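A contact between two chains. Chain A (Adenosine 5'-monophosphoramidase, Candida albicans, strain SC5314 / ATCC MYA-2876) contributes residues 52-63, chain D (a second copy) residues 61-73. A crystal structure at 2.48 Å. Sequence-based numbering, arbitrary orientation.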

# COMPACT_ATOMS: atom_id res chain seq x y z
N LYS A 52 -9.18 9.71 -3.72
CA LYS A 52 -8.79 8.34 -3.96
C LYS A 52 -7.47 8.32 -4.73
O LYS A 52 -6.99 9.35 -5.21
CB LYS A 52 -9.89 7.60 -4.71
CG LYS A 52 -11.14 7.40 -3.92
CD LYS A 52 -12.18 6.74 -4.80
CE LYS A 52 -13.38 6.31 -4.01
NZ LYS A 52 -14.06 5.20 -4.74
N LEU A 53 -6.89 7.11 -4.83
CA LEU A 53 -5.58 6.95 -5.45
C LEU A 53 -5.59 7.47 -6.88
O LEU A 53 -4.66 8.16 -7.31
CB LEU A 53 -5.15 5.49 -5.42
CG LEU A 53 -3.69 5.28 -5.84
CD1 LEU A 53 -2.76 5.55 -4.65
CD2 LEU A 53 -3.44 3.90 -6.45
N HIS A 54 -6.63 7.13 -7.63
CA HIS A 54 -6.68 7.56 -9.02
C HIS A 54 -6.90 9.07 -9.16
O HIS A 54 -6.87 9.56 -10.29
CB HIS A 54 -7.78 6.78 -9.74
CG HIS A 54 -9.16 7.04 -9.21
ND1 HIS A 54 -9.74 6.27 -8.23
CD2 HIS A 54 -10.07 8.00 -9.52
CE1 HIS A 54 -10.94 6.73 -7.96
NE2 HIS A 54 -11.17 7.78 -8.73
N ASN A 55 -7.13 9.81 -8.07
CA ASN A 55 -7.20 11.26 -8.14
C ASN A 55 -5.84 11.93 -7.95
O ASN A 55 -5.77 13.15 -7.96
CB ASN A 55 -8.16 11.84 -7.09
CG ASN A 55 -9.55 11.21 -7.11
OD1 ASN A 55 -10.02 10.69 -6.09
ND2 ASN A 55 -10.23 11.30 -8.25
N ILE A 56 -4.77 11.18 -7.75
CA ILE A 56 -3.45 11.76 -7.48
C ILE A 56 -2.62 11.78 -8.76
O ILE A 56 -2.53 10.74 -9.44
CB ILE A 56 -2.70 11.02 -6.37
CG1 ILE A 56 -3.58 10.83 -5.14
CG2 ILE A 56 -1.47 11.81 -5.98
CD1 ILE A 56 -3.86 12.13 -4.41
N PRO A 57 -2.01 12.90 -9.11
CA PRO A 57 -1.11 12.91 -10.27
C PRO A 57 0.08 11.97 -10.07
O PRO A 57 0.49 11.69 -8.94
CB PRO A 57 -0.66 14.38 -10.36
CG PRO A 57 -1.73 15.14 -9.59
CD PRO A 57 -2.18 14.23 -8.50
N ASP A 58 0.64 11.50 -11.19
CA ASP A 58 1.74 10.54 -11.14
C ASP A 58 2.95 11.09 -10.41
O ASP A 58 3.59 10.37 -9.63
CB ASP A 58 2.14 10.11 -12.55
CG ASP A 58 1.10 9.23 -13.20
OD1 ASP A 58 0.26 8.67 -12.46
OD2 ASP A 58 1.10 9.12 -14.45
N ASP A 59 3.29 12.36 -10.64
CA ASP A 59 4.49 12.87 -9.98
C ASP A 59 4.32 12.94 -8.47
O ASP A 59 5.31 12.86 -7.75
CB ASP A 59 4.94 14.23 -10.57
CG ASP A 59 3.93 15.35 -10.37
OD1 ASP A 59 2.71 15.09 -10.27
OD2 ASP A 59 4.36 16.53 -10.35
N TYR A 60 3.08 13.04 -7.96
CA TYR A 60 2.93 12.90 -6.52
C TYR A 60 3.01 11.43 -6.11
O TYR A 60 3.59 11.11 -5.06
CB TYR A 60 1.61 13.54 -6.07
CG TYR A 60 1.74 15.04 -5.89
CD1 TYR A 60 2.25 15.57 -4.72
CD2 TYR A 60 1.36 15.91 -6.91
CE1 TYR A 60 2.39 16.96 -4.56
CE2 TYR A 60 1.49 17.30 -6.76
CZ TYR A 60 2.01 17.81 -5.59
OH TYR A 60 2.16 19.17 -5.43
N LEU A 61 2.50 10.52 -6.95
CA LEU A 61 2.48 9.11 -6.59
C LEU A 61 3.88 8.51 -6.54
O LEU A 61 4.15 7.64 -5.71
CB LEU A 61 1.60 8.32 -7.57
CG LEU A 61 0.10 8.51 -7.37
CD1 LEU A 61 -0.63 7.53 -8.25
CD2 LEU A 61 -0.33 8.35 -5.90
N SER A 62 4.78 8.97 -7.42
CA SER A 62 6.15 8.46 -7.41
C SER A 62 6.88 8.80 -6.11
O SER A 62 7.84 8.12 -5.74
CB SER A 62 6.95 9.03 -8.58
OG SER A 62 6.16 9.11 -9.74
N ASP A 63 6.46 9.86 -5.44
CA ASP A 63 7.20 10.32 -4.27
C ASP A 63 6.83 9.56 -3.00
O ASP A 63 7.58 9.63 -2.02
CB ASP A 63 6.98 11.82 -4.10
CG ASP A 63 7.95 12.46 -3.09
OD1 ASP A 63 9.18 12.30 -3.25
OD2 ASP A 63 7.47 13.13 -2.15
N LEU D 61 10.54 1.84 -6.52
CA LEU D 61 9.41 2.26 -5.72
C LEU D 61 8.63 3.36 -6.41
O LEU D 61 7.40 3.40 -6.34
CB LEU D 61 9.87 2.72 -4.35
CG LEU D 61 10.43 1.65 -3.41
CD1 LEU D 61 10.75 2.24 -2.06
CD2 LEU D 61 9.48 0.48 -3.29
N SER D 62 9.33 4.27 -7.11
CA SER D 62 8.67 5.41 -7.72
C SER D 62 7.72 5.00 -8.83
O SER D 62 6.74 5.71 -9.11
CB SER D 62 9.70 6.39 -8.28
OG SER D 62 10.30 7.12 -7.22
N ASP D 63 7.97 3.85 -9.46
CA ASP D 63 7.18 3.43 -10.60
C ASP D 63 5.95 2.61 -10.22
O ASP D 63 5.02 2.49 -11.04
CB ASP D 63 8.09 2.63 -11.55
CG ASP D 63 7.38 2.19 -12.79
OD1 ASP D 63 6.88 3.04 -13.55
OD2 ASP D 63 7.31 0.96 -13.01
N ILE D 64 5.88 2.11 -8.99
CA ILE D 64 4.82 1.18 -8.61
C ILE D 64 3.45 1.86 -8.57
O ILE D 64 2.51 1.44 -9.26
CB ILE D 64 5.17 0.51 -7.28
CG1 ILE D 64 6.16 -0.61 -7.54
CG2 ILE D 64 3.91 -0.01 -6.55
CD1 ILE D 64 6.91 -0.98 -6.31
N LEU D 65 3.30 2.90 -7.76
CA LEU D 65 1.98 3.51 -7.63
C LEU D 65 1.43 4.11 -8.93
O LEU D 65 0.21 4.03 -9.14
CB LEU D 65 2.01 4.56 -6.50
CG LEU D 65 2.28 3.94 -5.13
CD1 LEU D 65 2.32 5.00 -4.05
CD2 LEU D 65 1.25 2.83 -4.81
N PRO D 66 2.23 4.70 -9.83
CA PRO D 66 1.66 5.06 -11.14
C PRO D 66 1.15 3.85 -11.92
O PRO D 66 0.13 3.95 -12.61
CB PRO D 66 2.82 5.77 -11.84
CG PRO D 66 3.55 6.40 -10.73
CD PRO D 66 3.53 5.37 -9.63
N VAL D 67 1.80 2.70 -11.79
CA VAL D 67 1.23 1.50 -12.42
C VAL D 67 -0.08 1.11 -11.75
O VAL D 67 -1.07 0.79 -12.43
CB VAL D 67 2.25 0.36 -12.39
CG1 VAL D 67 1.58 -0.95 -12.82
CG2 VAL D 67 3.45 0.71 -13.27
N VAL D 68 -0.13 1.12 -10.40
CA VAL D 68 -1.37 0.79 -9.70
C VAL D 68 -2.48 1.75 -10.14
O VAL D 68 -3.61 1.34 -10.40
CB VAL D 68 -1.18 0.81 -8.17
CG1 VAL D 68 -2.48 0.47 -7.45
CG2 VAL D 68 -0.08 -0.15 -7.75
N LYS D 69 -2.15 3.03 -10.27
CA LYS D 69 -3.13 4.00 -10.73
C LYS D 69 -3.64 3.65 -12.12
O LYS D 69 -4.85 3.67 -12.37
CB LYS D 69 -2.54 5.41 -10.73
CG LYS D 69 -3.44 6.42 -11.36
CD LYS D 69 -2.89 7.80 -11.14
CE LYS D 69 -3.59 8.81 -11.99
NZ LYS D 69 -2.67 9.95 -12.09
N LYS D 70 -2.73 3.33 -13.03
CA LYS D 70 -3.15 2.92 -14.37
C LYS D 70 -4.03 1.67 -14.32
O LYS D 70 -5.00 1.55 -15.07
CB LYS D 70 -1.92 2.72 -15.26
CG LYS D 70 -2.24 2.81 -16.75
CD LYS D 70 -1.02 2.56 -17.58
CE LYS D 70 -1.36 2.38 -19.07
NZ LYS D 70 -0.13 2.12 -19.86
N LEU D 71 -3.73 0.73 -13.40
CA LEU D 71 -4.55 -0.47 -13.28
C LEU D 71 -5.97 -0.16 -12.80
O LEU D 71 -6.92 -0.84 -13.21
CB LEU D 71 -3.89 -1.50 -12.35
CG LEU D 71 -2.68 -2.23 -12.92
CD1 LEU D 71 -1.85 -2.80 -11.78
CD2 LEU D 71 -3.10 -3.31 -13.92
N THR D 72 -6.15 0.86 -11.94
CA THR D 72 -7.50 1.25 -11.57
C THR D 72 -8.29 1.76 -12.78
O THR D 72 -9.52 1.70 -12.79
CB THR D 72 -7.51 2.30 -10.44
OG1 THR D 72 -6.91 3.53 -10.88
CG2 THR D 72 -6.80 1.80 -9.19
N LYS D 73 -7.61 2.26 -13.81
CA LYS D 73 -8.31 2.59 -15.05
C LYS D 73 -8.70 1.33 -15.82
O LYS D 73 -9.82 1.24 -16.34
CB LYS D 73 -7.48 3.51 -15.93
CG LYS D 73 -7.32 4.93 -15.39
CD LYS D 73 -6.41 5.74 -16.30
CE LYS D 73 -5.73 6.86 -15.53
NZ LYS D 73 -5.21 7.90 -16.45

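The first rule of this contact is that small residues let backbones meet. The helix beginning at Asp A58 runs against the chain D helix at 132° between their N-to-C directions, and the axes come within 7.3 Å. At Ser A62 and Ser D62 the CA atoms are 4.0 Å apart. Neither side chain reaches far enough to hold the backbones off, so the backbones come close: the side-chain Ser D62 OG donates to the main-chain Ser A62 O at 3.0 Å, and CA-H...O contacts run both ways, Ser A62 CA to Ser D62 O at 3.3 Å and Ser D62 CA to Ser A62 O at 3.5 Å. Ser A62 OG turns back instead to Asp A58 O of its own helix, 2.9 Å away.

Next to this crossing, Leu A61 and Leu D65 both point toward the opposite stretch and pack base to base, CB to CB at 3.9 Å. Leu A61 sits in a hollow made by Leu D65, Pro D66 and Lys D69, with Pro D66 CD 4.1 Å from Leu A61 CB. Lacking an N-H, the proline also marks the kink in its helix.

The longest bump is Lys D69, extended with all four chi angles t. Its aliphatic stem lies along Leu A61, whose CD1 is 3.7 Å from Lys D69 CD, and its tip reaches the start of the chain A helix. There NZ donates to Ile A56 O at 2.8 Å and forms a salt bridge with Asp A58 OD1 at 3.2 Å. Grease along the shaft and oxygens at the tip suit both halves of a lysine.

Beyond it, the 3-10 segment supplies two more fits. Leu A53 CD2 settles between Val D68 CG1, at 3.7 Å, and the backbone N of Lys D69, at 4.1 Å, while His A54 CB sits 3.6 Å from Thr D72 OG1. That hydroxyl gives its proton to Lys D69 O, 2.5 Å away, and touches His A54 CB as a packing contact.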